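Long-range contact in protein male-specific lethal-3 (Drosophila melanogaster, PDB 3M9Q), which recognises a trimethylated lysine mark on histone H3 through its chromodomain, as part of the MSL complex that doubles transcription of the male X chromosome: residues V38-R50 with R57-R69. The protein carries 1 engineered substitution. Sequence-based numbering, arbitrary orientation.
Sequences VLYTSKVLNVFER and RFYEYKIHFQGWR
Strands 39-50 and 57-65 pair as a long antiparallel beta hairpin, the central ribbon of the chromodomain sheet. Backbone bonds run from the pair Arg50 and Phe58 to the bond from Gln66 N to Thr41 O. The register slips once, at a classic beta bulge: Leu45 and Asn46 both face Lys62. Leu45 N gives Lys62 O a 2.7 Å bond, and that from Asn46 N is weak.

Toward the loop that joins Arg50 to Arg57, one face carries Tyr59 and Glu49, side by side. Tyr59 OH donates to Glu49 OE1 at 2.5 Å, and OE1 accepts on its anti lone pair. OE1 lies at the edge of the ring, near its plane, while the carboxylate plane is turned 57° from it. Glu49 CG is anti to the backbone N (chi1 -174°), which lays the chain along the ring, with CG 3.5 Å from Tyr59 CE1. A phenylalanine in place of Tyr59 would probably leave Glu49 OE1 without this donor and its carboxylate freer to turn. On the same face, Val47 CG1 touches the rings of Tyr59 and Tyr61.

The other face holds Arg50. Its CB sits over the Phe58 ring in a CH-pi contact, 3.9 Å from the centroid. The chain then bends at chi3 (61°), and Arg50 NH1 reaches Glu60 OE2 at 2.7 Å in a salt bridge. The oxygen lies near the guanidinium plane, but the nitrogen comes from above the carboxylate.

Near the start of the hairpin, Ser42 OG lies 3.4 Å from Phe65 CD1 and donates to Tyr40 O. A type II turn, Phe65 to Trp68, follows.

Strand 25-29 pairs with the edge of 39-51 turned away from 57-65, strand 74-76 flanks 57-65, and Leu39 packs on helix 86-100.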
loop_
_atom_site.group_PDB
_atom_site.type_symbol
_atom_site.label_atom_id
_atom_site.label_comp_id
_atom_site.label_asym_id
_atom_site.label_seq_id
_atom_site.Cartn_x
_atom_site.Cartn_y
_atom_site.Cartn_z
ATOM N N VAL A 38 10.407 -4.555 -2.520
ATOM C CA VAL A 38 10.392 -3.293 -3.264
ATOM C C VAL A 38 9.067 -2.591 -3.023
ATOM O O VAL A 38 8.088 -3.202 -2.595
ATOM C CB VAL A 38 10.614 -3.484 -4.793
ATOM C CG1 VAL A 38 12.043 -3.963 -5.094
ATOM C CG2 VAL A 38 9.572 -4.420 -5.389
ATOM N N LEU A 39 9.063 -1.296 -3.320
ATOM C CA LEU A 39 7.902 -0.421 -3.139
ATOM C C LEU A 39 7.441 0.155 -4.459
ATOM O O LEU A 39 8.248 0.598 -5.275
ATOM C CB LEU A 39 8.245 0.733 -2.200
ATOM C CG LEU A 39 8.422 0.350 -0.731
ATOM C CD1 LEU A 39 9.275 1.384 0.012
ATOM C CD2 LEU A 39 7.059 0.151 -0.050
ATOM N N TYR A 40 6.132 0.158 -4.652
ATOM C CA TYR A 40 5.512 0.730 -5.848
ATOM C C TYR A 40 4.770 2.006 -5.526
ATOM O O TYR A 40 3.955 2.049 -4.603
ATOM C CB TYR A 40 4.528 -0.265 -6.458
ATOM C CG TYR A 40 5.180 -1.572 -6.870
ATOM C CD1 TYR A 40 6.105 -1.621 -7.903
ATOM C CD2 TYR A 40 4.907 -2.748 -6.202
ATOM C CE1 TYR A 40 6.715 -2.823 -8.268
ATOM C CE2 TYR A 40 5.503 -3.945 -6.567
ATOM C CZ TYR A 40 6.393 -3.979 -7.595
ATOM O OH TYR A 40 6.996 -5.171 -7.958
ATOM N N THR A 41 5.026 3.042 -6.307
ATOM C CA THR A 41 4.305 4.311 -6.178
ATOM C C THR A 41 2.873 4.107 -6.643
ATOM O O THR A 41 2.620 3.625 -7.743
ATOM C CB THR A 41 4.992 5.404 -6.997
ATOM O OG1 THR A 41 6.387 5.412 -6.654
ATOM C CG2 THR A 41 4.383 6.769 -6.734
ATOM N N SER A 42 1.943 4.445 -5.762
ATOM C CA SER A 42 0.533 4.105 -5.931
ATOM C C SER A 42 -0.376 5.264 -5.547
ATOM O O SER A 42 0.031 6.196 -4.865
ATOM C CB SER A 42 0.202 2.899 -5.042
ATOM O OG SER A 42 1.095 1.816 -5.270
ATOM N N LYS A 43 -1.620 5.185 -5.997
ATOM C CA LYS A 43 -2.644 6.185 -5.700
ATOM C C LYS A 43 -3.846 5.492 -5.088
ATOM O O LYS A 43 -4.326 4.489 -5.613
ATOM C CB LYS A 43 -3.055 6.905 -6.990
ATOM C CG LYS A 43 -4.166 7.947 -6.845
ATOM C CD LYS A 43 -4.560 8.503 -8.211
ATOM C CE LYS A 43 -5.619 9.586 -8.142
ATOM N NZ LYS A 43 -6.007 10.027 -9.520
ATOM N N VAL A 44 -4.349 6.039 -3.994
ATOM C CA VAL A 44 -5.508 5.465 -3.315
ATOM C C VAL A 44 -6.780 5.856 -4.060
ATOM O O VAL A 44 -7.086 7.035 -4.257
ATOM C CB VAL A 44 -5.591 5.908 -1.842
ATOM C CG1 VAL A 44 -6.830 5.311 -1.161
ATOM C CG2 VAL A 44 -4.308 5.526 -1.092
ATOM N N LEU A 45 -7.528 4.835 -4.456
ATOM C CA LEU A 45 -8.776 5.000 -5.207
ATOM C C LEU A 45 -10.000 5.007 -4.318
ATOM O O LEU A 45 -10.993 5.648 -4.637
ATOM C CB LEU A 45 -8.924 3.869 -6.219
ATOM C CG LEU A 45 -7.826 3.774 -7.274
ATOM C CD1 LEU A 45 -8.130 2.602 -8.208
ATOM C CD2 LEU A 45 -7.704 5.099 -8.031
ATOM N N ASN A 46 -9.928 4.274 -3.217
ATOM C CA ASN A 46 -11.075 4.099 -2.318
ATOM C C ASN A 46 -10.606 3.563 -0.992
ATOM O O ASN A 46 -9.660 2.793 -0.931
ATOM C CB ASN A 46 -12.099 3.125 -2.920
ATOM C CG ASN A 46 -13.377 3.047 -2.120
ATOM O OD1 ASN A 46 -13.695 2.009 -1.521
ATOM N ND2 ASN A 46 -14.113 4.140 -2.092
ATOM N N VAL A 47 -11.300 3.975 0.058
ATOM C CA VAL A 47 -11.102 3.442 1.408
ATOM C C VAL A 47 -12.428 2.882 1.922
ATOM O O VAL A 47 -13.408 3.609 2.098
ATOM C CB VAL A 47 -10.570 4.532 2.375
ATOM C CG1 VAL A 47 -10.261 3.933 3.754
ATOM C CG2 VAL A 47 -9.334 5.215 1.790
ATOM N N PHE A 48 -12.445 1.579 2.144
ATOM C CA PHE A 48 -13.658 0.853 2.524
ATOM C C PHE A 48 -13.542 0.304 3.932
ATOM O O PHE A 48 -12.627 -0.457 4.246
ATOM C CB PHE A 48 -13.907 -0.280 1.524
ATOM C CG PHE A 48 -15.151 -1.090 1.783
ATOM C CD1 PHE A 48 -16.344 -0.492 2.150
ATOM C CD2 PHE A 48 -15.129 -2.455 1.600
ATOM C CE1 PHE A 48 -17.483 -1.259 2.360
ATOM C CE2 PHE A 48 -16.259 -3.216 1.808
ATOM C CZ PHE A 48 -17.433 -2.621 2.188
ATOM N N GLU A 49 -14.488 0.711 4.766
ATOM C CA GLU A 49 -14.561 0.274 6.165
ATOM C C GLU A 49 -15.359 -1.006 6.272
ATOM O O GLU A 49 -16.484 -1.091 5.790
ATOM C CB GLU A 49 -15.216 1.357 7.015
ATOM C CG GLU A 49 -15.216 1.096 8.504
ATOM C CD GLU A 49 -15.798 2.269 9.248
ATOM O OE1 GLU A 49 -15.030 3.054 9.816
ATOM O OE2 GLU A 49 -17.040 2.455 9.224
ATOM N N ARG A 50 -14.755 -1.994 6.921
ATOM C CA ARG A 50 -15.355 -3.312 7.138
ATOM C C ARG A 50 -15.208 -3.709 8.593
ATOM O O ARG A 50 -14.408 -3.142 9.318
ATOM C CB ARG A 50 -14.655 -4.364 6.268
ATOM C CG ARG A 50 -14.643 -4.051 4.780
ATOM C CD ARG A 50 -14.038 -5.195 3.997
ATOM N NE ARG A 50 -14.805 -6.424 4.172
ATOM C CZ ARG A 50 -14.363 -7.634 3.847
ATOM N NH1 ARG A 50 -13.156 -7.783 3.330
ATOM N NH2 ARG A 50 -15.130 -8.695 4.041
ATOM N N ARG A 57 -13.345 -2.966 13.398
ATOM C CA ARG A 57 -13.165 -2.328 12.095
ATOM C C ARG A 57 -11.788 -2.524 11.507
ATOM O O ARG A 57 -10.772 -2.483 12.205
ATOM C CB ARG A 57 -13.421 -0.825 12.185
ATOM C CG ARG A 57 -14.848 -0.462 12.474
ATOM C CD ARG A 57 -14.935 0.979 12.894
ATOM N NE ARG A 57 -16.318 1.390 13.063
ATOM C CZ ARG A 57 -16.713 2.294 13.948
ATOM N NH1 ARG A 57 -15.820 2.844 14.753
ATOM N NH2 ARG A 57 -17.990 2.624 14.045
ATOM N N PHE A 58 -11.773 -2.717 10.196
ATOM C CA PHE A 58 -10.537 -2.642 9.412
ATOM C C PHE A 58 -10.823 -1.976 8.084
ATOM O O PHE A 58 -11.975 -1.831 7.681
ATOM C CB PHE A 58 -9.852 -4.002 9.228
ATOM C CG PHE A 58 -10.623 -4.993 8.387
ATOM C CD1 PHE A 58 -10.303 -5.167 7.049
ATOM C CD2 PHE A 58 -11.636 -5.766 8.928
ATOM C CE1 PHE A 58 -10.980 -6.082 6.269
ATOM C CE2 PHE A 58 -12.311 -6.688 8.141
ATOM C CZ PHE A 58 -11.976 -6.834 6.811
ATOM N N TYR A 59 -9.759 -1.544 7.429
ATOM C CA TYR A 59 -9.866 -0.756 6.194
ATOM C C TYR A 59 -9.216 -1.448 5.013
ATOM O O TYR A 59 -8.114 -1.973 5.106
ATOM C CB TYR A 59 -9.301 0.662 6.408
ATOM C CG TYR A 59 -10.128 1.358 7.447
ATOM C CD1 TYR A 59 -11.273 2.062 7.094
ATOM C CD2 TYR A 59 -9.825 1.229 8.795
ATOM C CE1 TYR A 59 -12.077 2.648 8.055
ATOM C CE2 TYR A 59 -10.629 1.802 9.764
ATOM C CZ TYR A 59 -11.751 2.509 9.388
ATOM O OH TYR A 59 -12.546 3.066 10.362
ATOM N N GLU A 60 -9.949 -1.454 3.909
ATOM C CA GLU A 60 -9.459 -1.958 2.634
ATOM C C GLU A 60 -9.187 -0.778 1.732
ATOM O O GLU A 60 -10.084 0.003 1.426
ATOM C CB GLU A 60 -10.490 -2.859 1.965
ATOM C CG GLU A 60 -10.685 -4.179 2.633
ATOM C CD GLU A 60 -11.478 -5.142 1.775
ATOM O OE1 GLU A 60 -12.224 -4.691 0.877
ATOM O OE2 GLU A 60 -11.340 -6.353 2.006
ATOM N N TYR A 61 -7.934 -0.664 1.310
ATOM C CA TYR A 61 -7.483 0.432 0.462
ATOM C C TYR A 61 -7.338 -0.052 -0.959
ATOM O O TYR A 61 -6.428 -0.810 -1.278
ATOM C CB TYR A 61 -6.145 0.975 0.976
ATOM C CG TYR A 61 -6.200 1.447 2.417
ATOM C CD1 TYR A 61 -6.511 2.766 2.731
ATOM C CD2 TYR A 61 -5.966 0.573 3.467
ATOM C CE1 TYR A 61 -6.578 3.202 4.049
ATOM C CE2 TYR A 61 -6.026 1.002 4.786
ATOM C CZ TYR A 61 -6.340 2.314 5.073
ATOM O OH TYR A 61 -6.402 2.756 6.379
ATOM N N LYS A 62 -8.263 0.357 -1.813
ATOM C CA LYS A 62 -8.133 0.072 -3.240
ATOM C C LYS A 62 -7.123 1.039 -3.821
ATOM O O LYS A 62 -7.270 2.256 -3.694
ATOM C CB LYS A 62 -9.465 0.186 -3.987
ATOM C CG LYS A 62 -9.350 -0.352 -5.417
ATOM C CD LYS A 62 -10.599 -0.203 -6.252
ATOM C CE LYS A 62 -10.376 -0.841 -7.616
ATOM N NZ LYS A 62 -11.609 -0.878 -8.447
ATOM N N ILE A 63 -6.097 0.482 -4.444
ATOM C CA ILE A 63 -5.024 1.290 -5.006
ATOM C C ILE A 63 -4.762 1.014 -6.472
ATOM O O ILE A 63 -5.027 -0.065 -6.997
ATOM C CB ILE A 63 -3.712 1.149 -4.201
ATOM C CG1 ILE A 63 -3.159 -0.275 -4.281
ATOM C CG2 ILE A 63 -3.899 1.608 -2.747
ATOM C CD1 ILE A 63 -1.769 -0.416 -3.626
ATOM N N HIS A 64 -4.251 2.058 -7.106
ATOM C CA HIS A 64 -3.779 2.059 -8.482
ATOM C C HIS A 64 -2.262 2.177 -8.486
ATOM O O HIS A 64 -1.689 2.992 -7.771
ATOM C CB HIS A 64 -4.383 3.256 -9.227
ATOM C CG HIS A 64 -3.883 3.410 -10.629
ATOM N ND1 HIS A 64 -4.321 2.599 -11.652
ATOM C CD2 HIS A 64 -2.985 4.261 -11.182
ATOM C CE1 HIS A 64 -3.717 2.945 -12.775
ATOM N NE2 HIS A 64 -2.905 3.955 -12.519
ATOM N N PHE A 65 -1.616 1.368 -9.303
ATOM C CA PHE A 65 -0.156 1.437 -9.445
ATOM C C PHE A 65 0.189 2.417 -10.536
ATOM O O PHE A 65 -0.169 2.243 -11.691
ATOM C CB PHE A 65 0.403 0.039 -9.679
ATOM C CG PHE A 65 0.070 -0.870 -8.555
ATOM C CD1 PHE A 65 0.771 -0.787 -7.366
ATOM C CD2 PHE A 65 -1.019 -1.722 -8.629
ATOM C CE1 PHE A 65 0.446 -1.591 -6.302
ATOM C CE2 PHE A 65 -1.358 -2.524 -7.562
ATOM C CZ PHE A 65 -0.623 -2.454 -6.397
ATOM N N GLN A 66 0.853 3.488 -10.140
ATOM C CA GLN A 66 1.118 4.586 -11.065
ATOM C C GLN A 66 1.930 4.087 -12.263
ATOM O O GLN A 66 2.954 3.416 -12.113
ATOM C CB GLN A 66 1.877 5.722 -10.369
ATOM C CG GLN A 66 1.153 6.397 -9.205
ATOM C CD GLN A 66 -0.062 7.186 -9.633
ATOM O OE1 GLN A 66 -1.027 6.640 -10.170
ATOM N NE2 GLN A 66 -0.033 8.484 -9.375
ATOM N N GLY A 67 1.427 4.391 -13.452
ATOM C CA GLY A 67 2.090 4.040 -14.701
ATOM C C GLY A 67 1.642 2.710 -15.250
ATOM O O GLY A 67 2.115 2.265 -16.301
ATOM N N TRP A 68 0.722 2.074 -14.542
ATOM C CA TRP A 68 0.131 0.804 -14.987
ATOM C C TRP A 68 -1.336 0.967 -15.339
ATOM O O TRP A 68 -2.017 1.861 -14.850
ATOM C CB TRP A 68 0.303 -0.267 -13.917
ATOM C CG TRP A 68 1.734 -0.570 -13.688
ATOM C CD1 TRP A 68 2.552 -0.027 -12.739
ATOM C CD2 TRP A 68 2.544 -1.462 -14.457
ATOM N NE1 TRP A 68 3.816 -0.550 -12.859
ATOM C CE2 TRP A 68 3.837 -1.432 -13.908
ATOM C CE3 TRP A 68 2.293 -2.302 -15.547
ATOM C CZ2 TRP A 68 4.881 -2.202 -14.417
ATOM C CZ3 TRP A 68 3.332 -3.063 -16.052
ATOM C CH2 TRP A 68 4.607 -3.008 -15.485
ATOM N N ARG A 69 -1.826 0.102 -16.212
ATOM C CA ARG A 69 -3.247 0.156 -16.586
ATOM C C ARG A 69 -4.132 -0.280 -15.411
ATOM O O ARG A 69 -3.659 -0.945 -14.486
ATOM C CB ARG A 69 -3.532 -0.653 -17.849
ATOM C CG ARG A 69 -3.374 -2.127 -17.701
ATOM C CD ARG A 69 -3.709 -2.821 -19.003
ATOM N NE ARG A 69 -3.606 -4.264 -18.854
ATOM C CZ ARG A 69 -2.567 -4.984 -19.260
ATOM N NH1 ARG A 69 -1.544 -4.397 -19.865
ATOM N NH2 ARG A 69 -2.562 -6.296 -19.074
HETATM O O HOH W 1 4.044 2.309 -9.774
HETATM O O HOH W 2 -11.546 -0.021 -1.109
HETATM O O HOH W 3 -17.943 -0.436 10.899
#